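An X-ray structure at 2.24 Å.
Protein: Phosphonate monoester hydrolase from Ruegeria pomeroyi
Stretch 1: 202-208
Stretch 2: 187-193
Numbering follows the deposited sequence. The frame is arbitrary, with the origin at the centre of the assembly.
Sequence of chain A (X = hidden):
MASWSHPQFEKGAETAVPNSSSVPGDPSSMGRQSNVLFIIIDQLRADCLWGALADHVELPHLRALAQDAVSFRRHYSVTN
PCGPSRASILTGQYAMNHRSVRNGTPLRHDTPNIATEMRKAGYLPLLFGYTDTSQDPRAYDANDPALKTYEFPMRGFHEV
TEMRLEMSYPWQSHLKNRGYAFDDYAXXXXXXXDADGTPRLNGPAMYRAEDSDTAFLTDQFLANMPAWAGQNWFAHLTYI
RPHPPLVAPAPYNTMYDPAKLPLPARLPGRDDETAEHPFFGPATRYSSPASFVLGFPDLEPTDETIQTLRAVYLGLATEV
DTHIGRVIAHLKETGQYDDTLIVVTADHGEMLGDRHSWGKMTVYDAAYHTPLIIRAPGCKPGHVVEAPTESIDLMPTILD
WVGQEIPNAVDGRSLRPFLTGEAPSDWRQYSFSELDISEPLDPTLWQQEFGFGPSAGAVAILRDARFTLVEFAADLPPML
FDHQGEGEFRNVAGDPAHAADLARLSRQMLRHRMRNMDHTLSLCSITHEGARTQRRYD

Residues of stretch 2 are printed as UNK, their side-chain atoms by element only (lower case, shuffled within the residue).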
ATOM      1  N   ASN A 202     -30.883  41.275  12.288  1.00 19.26           N
ATOM      2  CA  ASN A 202     -29.855  41.223  13.334  1.00 18.52           C
ATOM      3  C   ASN A 202     -30.442  40.807  14.682  1.00 18.98           C
ATOM      4  O   ASN A 202     -29.958  41.227  15.743  1.00 18.53           O
ATOM      5  CB  ASN A 202     -29.034  42.521  13.418  1.00 21.31           C
ATOM      6  CG  ASN A 202     -29.824  43.767  13.697  1.00 27.96           C
ATOM      7  OD1 ASN A 202     -31.062  43.755  13.785  1.00 29.89           O
ATOM      8  ND2 ASN A 202     -29.099  44.875  13.852  1.00 20.51           N
ATOM      9  N   GLY A 203     -31.470  39.955  14.621  1.00 13.87           N
ATOM     10  CA  GLY A 203     -32.100  39.377  15.797  1.00 12.33           C
ATOM     11  C   GLY A 203     -31.082  38.512  16.527  1.00 17.19           C
ATOM     12  O   GLY A 203     -30.186  37.939  15.894  1.00 15.23           O
ATOM     13  N   PRO A 204     -31.121  38.462  17.869  1.00 17.94           N
ATOM     14  CA  PRO A 204     -30.143  37.615  18.592  1.00 19.14           C
ATOM     15  C   PRO A 204     -30.278  36.119  18.247  1.00 24.82           C
ATOM     16  O   PRO A 204     -31.356  35.667  17.878  1.00 25.35           O
ATOM     17  CB  PRO A 204     -30.455  37.894  20.070  1.00 20.97           C
ATOM     18  CG  PRO A 204     -31.877  38.318  20.087  1.00 24.96           C
ATOM     19  CD  PRO A 204     -32.099  39.075  18.792  1.00 20.50           C
ATOM     20  N   ALA A 205     -29.196  35.355  18.331  1.00 21.24           N
ATOM     21  CA  ALA A 205     -29.258  33.919  18.054  1.00 20.30           C
ATOM     22  C   ALA A 205     -30.142  33.207  19.095  1.00 23.89           C
ATOM     23  O   ALA A 205     -30.312  33.719  20.201  1.00 23.20           O
ATOM     24  CB  ALA A 205     -27.858  33.325  18.044  1.00 20.29           C
ATOM     25  N   MET A 206     -30.726  32.053  18.715  1.00 21.60           N
ATOM     26  CA  MET A 206     -31.582  31.168  19.533  1.00 21.43           C
ATOM     27  C   MET A 206     -30.858  30.792  20.845  1.00 21.44           C
ATOM     28  O   MET A 206     -31.475  30.708  21.904  1.00 19.46           O
ATOM     29  CB  MET A 206     -31.933  29.889  18.713  1.00 24.45           C
ATOM     30  CG  MET A 206     -32.500  28.700  19.536  1.00 29.21           C
ATOM     31  SD  MET A 206     -32.087  27.037  18.867  1.00 33.94           S
ATOM     32  CE  MET A 206     -30.403  26.878  19.431  1.00 30.36           C
ATOM     33  N   TYR A 207     -29.541  30.568  20.748  1.00 18.01           N
ATOM     34  CA  TYR A 207     -28.662  30.185  21.854  1.00 17.06           C
ATOM     35  C   TYR A 207     -28.025  31.402  22.533  1.00 20.09           C
ATOM     36  O   TYR A 207     -27.727  32.407  21.875  1.00 19.44           O
ATOM     37  CB  TYR A 207     -27.579  29.183  21.367  1.00 16.93           C
ATOM     38  CG  TYR A 207     -26.938  29.576  20.053  1.00 19.15           C
ATOM     39  CD1 TYR A 207     -25.852  30.452  20.015  1.00 21.41           C
ATOM     40  CD2 TYR A 207     -27.423  29.085  18.841  1.00 19.24           C
ATOM     41  CE1 TYR A 207     -25.267  30.829  18.803  1.00 22.78           C
ATOM     42  CE2 TYR A 207     -26.871  29.486  17.625  1.00 19.85           C
ATOM     43  CZ  TYR A 207     -25.787  30.350  17.610  1.00 28.26           C
ATOM     44  OH  TYR A 207     -25.234  30.720  16.408  1.00 30.35           O
ATOM     45  N   ARG A 208     -27.811  31.300  23.846  1.00 16.65           N
ATOM     46  CA  ARG A 208     -27.136  32.343  24.637  1.00 17.13           C
ATOM     47  C   ARG A 208     -25.648  32.299  24.266  1.00 19.88           C
ATOM     48  O   ARG A 208     -25.195  31.286  23.721  1.00 19.18           O
ATOM     49  CB  ARG A 208     -27.323  32.120  26.152  1.00 17.73           C
ATOM     50  CG  ARG A 208     -28.780  32.217  26.591  1.00 26.94           C
ATOM     51  CD  ARG A 208     -29.000  31.785  28.033  1.00 33.71           C
ATOM     52  NE  ARG A 208     -28.490  32.781  28.971  1.00 43.75           N
ATOM     53  CZ  ARG A 208     -27.899  32.502  30.129  1.00 61.50           C
ATOM     54  NH1 ARG A 208     -27.747  31.241  30.520  1.00 48.02           N
ATOM     55  NH2 ARG A 208     -27.444  33.481  30.901  1.00 48.63           N
ATOM     56  N   UNK A 187     -32.601  25.394  11.926  1.00 22.33           N
ATOM     57  CA  UNK A 187     -33.373  26.277  12.806  1.00 21.91           C
ATOM     58  C   UNK A 187     -32.501  27.032  13.829  1.00 22.53           C
ATOM     59  O   UNK A 187     -32.873  28.106  14.285  1.00 20.90           O
ATOM     60  n   UNK A 187     -37.234  23.193  12.495  1.00 53.91           N
ATOM     61  c   UNK A 187     -34.487  25.497  13.521  1.00 23.47           C
ATOM     62  c   UNK A 187     -36.550  24.014  13.293  1.00 61.64           C
ATOM     63  o   UNK A 187     -36.680  23.970  14.530  1.00 57.29           O
ATOM     64  c   UNK A 187     -35.619  25.009  12.607  1.00 34.95           C
ATOM     65  N   UNK A 188     -31.364  26.447  14.192  1.00 18.71           N
ATOM     66  CA  UNK A 188     -30.358  26.958  15.140  1.00 18.24           C
ATOM     67  C   UNK A 188     -29.762  28.328  14.661  1.00 19.59           C
ATOM     68  O   UNK A 188     -29.451  29.182  15.475  1.00 18.25           O
ATOM     69  c   UNK A 188     -29.790  24.625  16.037  1.00 21.22           C
ATOM     70  c   UNK A 188     -29.257  25.851  15.310  1.00 22.07           C
ATOM     71  c   UNK A 188     -27.989  26.371  15.979  1.00 22.54           C
ATOM     72  N   UNK A 189     -29.645  28.520  13.342  1.00 15.97           N
ATOM     73  CA  UNK A 189     -29.039  29.695  12.695  1.00 14.91           C
ATOM     74  C   UNK A 189     -29.998  30.840  12.359  1.00 14.96           C
ATOM     75  O   UNK A 189     -29.559  31.883  11.857  1.00 12.40           O
ATOM     76  o   UNK A 189     -23.969  25.749  12.718  1.00 27.40           O
ATOM     77  c   UNK A 189     -27.129  28.305  11.767  1.00 17.86           C
ATOM     78  c   UNK A 189     -28.265  29.238  11.443  1.00 15.31           C
ATOM     79  c   UNK A 189     -25.026  26.566  12.414  1.00 25.94           C
ATOM     80  c   UNK A 189     -26.185  26.066  11.837  1.00 18.62           C
ATOM     81  c   UNK A 189     -25.966  28.777  12.371  1.00 20.84           C
ATOM     82  c   UNK A 189     -27.232  26.936  11.523  1.00 18.46           C
ATOM     83  c   UNK A 189     -24.918  27.919  12.691  1.00 21.97           C
ATOM     84  N   UNK A 190     -31.304  30.631  12.614  1.00 12.10           N
ATOM     85  CA  UNK A 190     -32.354  31.619  12.353  1.00 11.65           C
ATOM     86  C   UNK A 190     -32.321  32.678  13.484  1.00 15.33           C
ATOM     87  O   UNK A 190     -32.426  32.304  14.657  1.00 14.01           O
ATOM     88  c   UNK A 190     -34.847  32.003  11.949  1.00 14.44           C
ATOM     89  c   UNK A 190     -33.759  30.960  12.178  1.00 14.80           C
ATOM     90  c   UNK A 190     -33.754  29.936  11.040  1.00 14.09           C
ATOM     91  N   UNK A 191     -32.129  33.981  13.153  1.00 12.59           N
ATOM     92  CA  UNK A 191     -32.129  35.016  14.193  1.00 13.85           C
ATOM     93  C   UNK A 191     -33.505  35.139  14.844  1.00 19.88           C
ATOM     94  O   UNK A 191     -34.535  34.979  14.170  1.00 20.70           O
ATOM     95  c   UNK A 191     -31.194  35.840  12.116  1.00 19.00           C
ATOM     96  c   UNK A 191     -31.957  34.586  11.819  1.00 15.41           C
ATOM     97  c   UNK A 191     -31.774  36.297  13.420  1.00 15.35           C
ATOM     98  N   UNK A 192     -33.525  35.368  16.153  1.00 16.16           N
ATOM     99  CA  UNK A 192     -34.764  35.517  16.920  1.00 17.07           C
ATOM    100  C   UNK A 192     -35.618  36.638  16.317  1.00 19.63           C
ATOM    101  O   UNK A 192     -35.136  37.765  16.170  1.00 17.15           O
ATOM    102  n   UNK A 192     -32.311  33.919  22.508  1.00 55.60           N
ATOM    103  c   UNK A 192     -35.052  35.715  20.808  1.00 57.73           C
ATOM    104  c   UNK A 192     -34.450  35.834  18.387  1.00 18.96           C
ATOM    105  c   UNK A 192     -35.569  35.564  19.378  1.00 32.57           C
ATOM    106  n   UNK A 192     -33.529  35.728  23.209  1.00 66.75           N
ATOM    107  n   UNK A 192     -33.961  34.778  21.147  1.00 67.10           N
ATOM    108  c   UNK A 192     -33.269  34.808  22.286  1.00 78.01           C
ATOM    109  N   UNK A 193     -36.868  36.328  15.913  1.00 17.40           N
ATOM    110  CA  UNK A 193     -37.737  37.389  15.388  1.00 18.61           C
ATOM    111  C   UNK A 193     -38.258  38.274  16.535  1.00 25.06           C
ATOM    112  O   UNK A 193     -38.071  37.934  17.710  1.00 24.10           O
ATOM    113  c   UNK A 193     -38.872  36.611  14.704  1.00 20.55           C
ATOM    114  c   UNK A 193     -38.963  35.321  15.451  1.00 23.86           C
ATOM    115  c   UNK A 193     -37.589  35.034  16.030  1.00 19.02           C
TER
HETATM  116  O   HOH W   1     -30.217  31.590  16.097  1.00 10.88           O

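Position 187 carries three carbons in an unbranched run, the third bearing one oxygen and one nitrogen. A terminal amide on two methylenes is glutamine. Gln 187 stays clear of stretch 1.

Position 188 has three side-chain carbons, the first carrying the other two. They lie against Met 206 and Tyr 207 with no polar atom among them, so the fork at the first carbon means valine. Val 188 sends CG2 to within 4.1 Å of Met 206 CE and CG1 to within 3.7 Å of Tyr 207 CE2.

At position 189 one carbon leads to a ring of six carbons bearing an oxygen: a phenol, hence tyrosine. The CA-to-CB bond of Tyr 189 points away from stretch 1, and its OH is hydrogen-bonded to a residue just outside the two stretches.

Position 190 repeats the pattern of one carbon carrying two, but these atoms stay clear of stretch 1. It is again valine, and what Val 190 offers the contact is its backbone carbonyl.

Position 191 shows three carbons closing a ring onto the backbone N, which defines proline. CB of Pro 191 rests 3.4 Å from Gly 203 O, where the two stretches run close, Gly 203 CA lying 4.6 Å from Pro 191 CA.

Position 192 extends three carbons, a nitrogen, and a carbon carrying two more nitrogens: a guanidinium, so arginine. Arg 192 lays one face of that group against Pro 204 CG, while NH2 makes a weak hydrogen bond to Met 206 O at 3.4 Å and lies 3.1 Å from Ala 205 O.

Position 193 has three side-chain carbons again closing a ring onto the backbone N, so proline. Pro 193 points away and leaves stretch 1 untouched.

The contact works without regular strands, through a few well-placed backbone groups. Arg 192 N donates to Pro 204 O at 2.8 Å and 165°, a short, nearly straight bond. Beside it, Gly 203 CA approaches Arg 192 O at 3.5 Å in a CA-H...O contact; an ideal CB on Gly 203 would sit 2.1 Å from that oxygen, so the close approach depends on a bare CA. Farther along, one water replaces direct pairing: it accepts from Met 206 N at 2.7 Å and donates to Val 188 O at 2.6 Å and Val 190 O at 2.7 Å. The design rule is economical: one direct backbone bond, one bridging water, an arginine reaching along the partner, and the methyls of Val 188 packed against Met 206 and Tyr 207.

Stretch 2 187-193: QVYVPRP
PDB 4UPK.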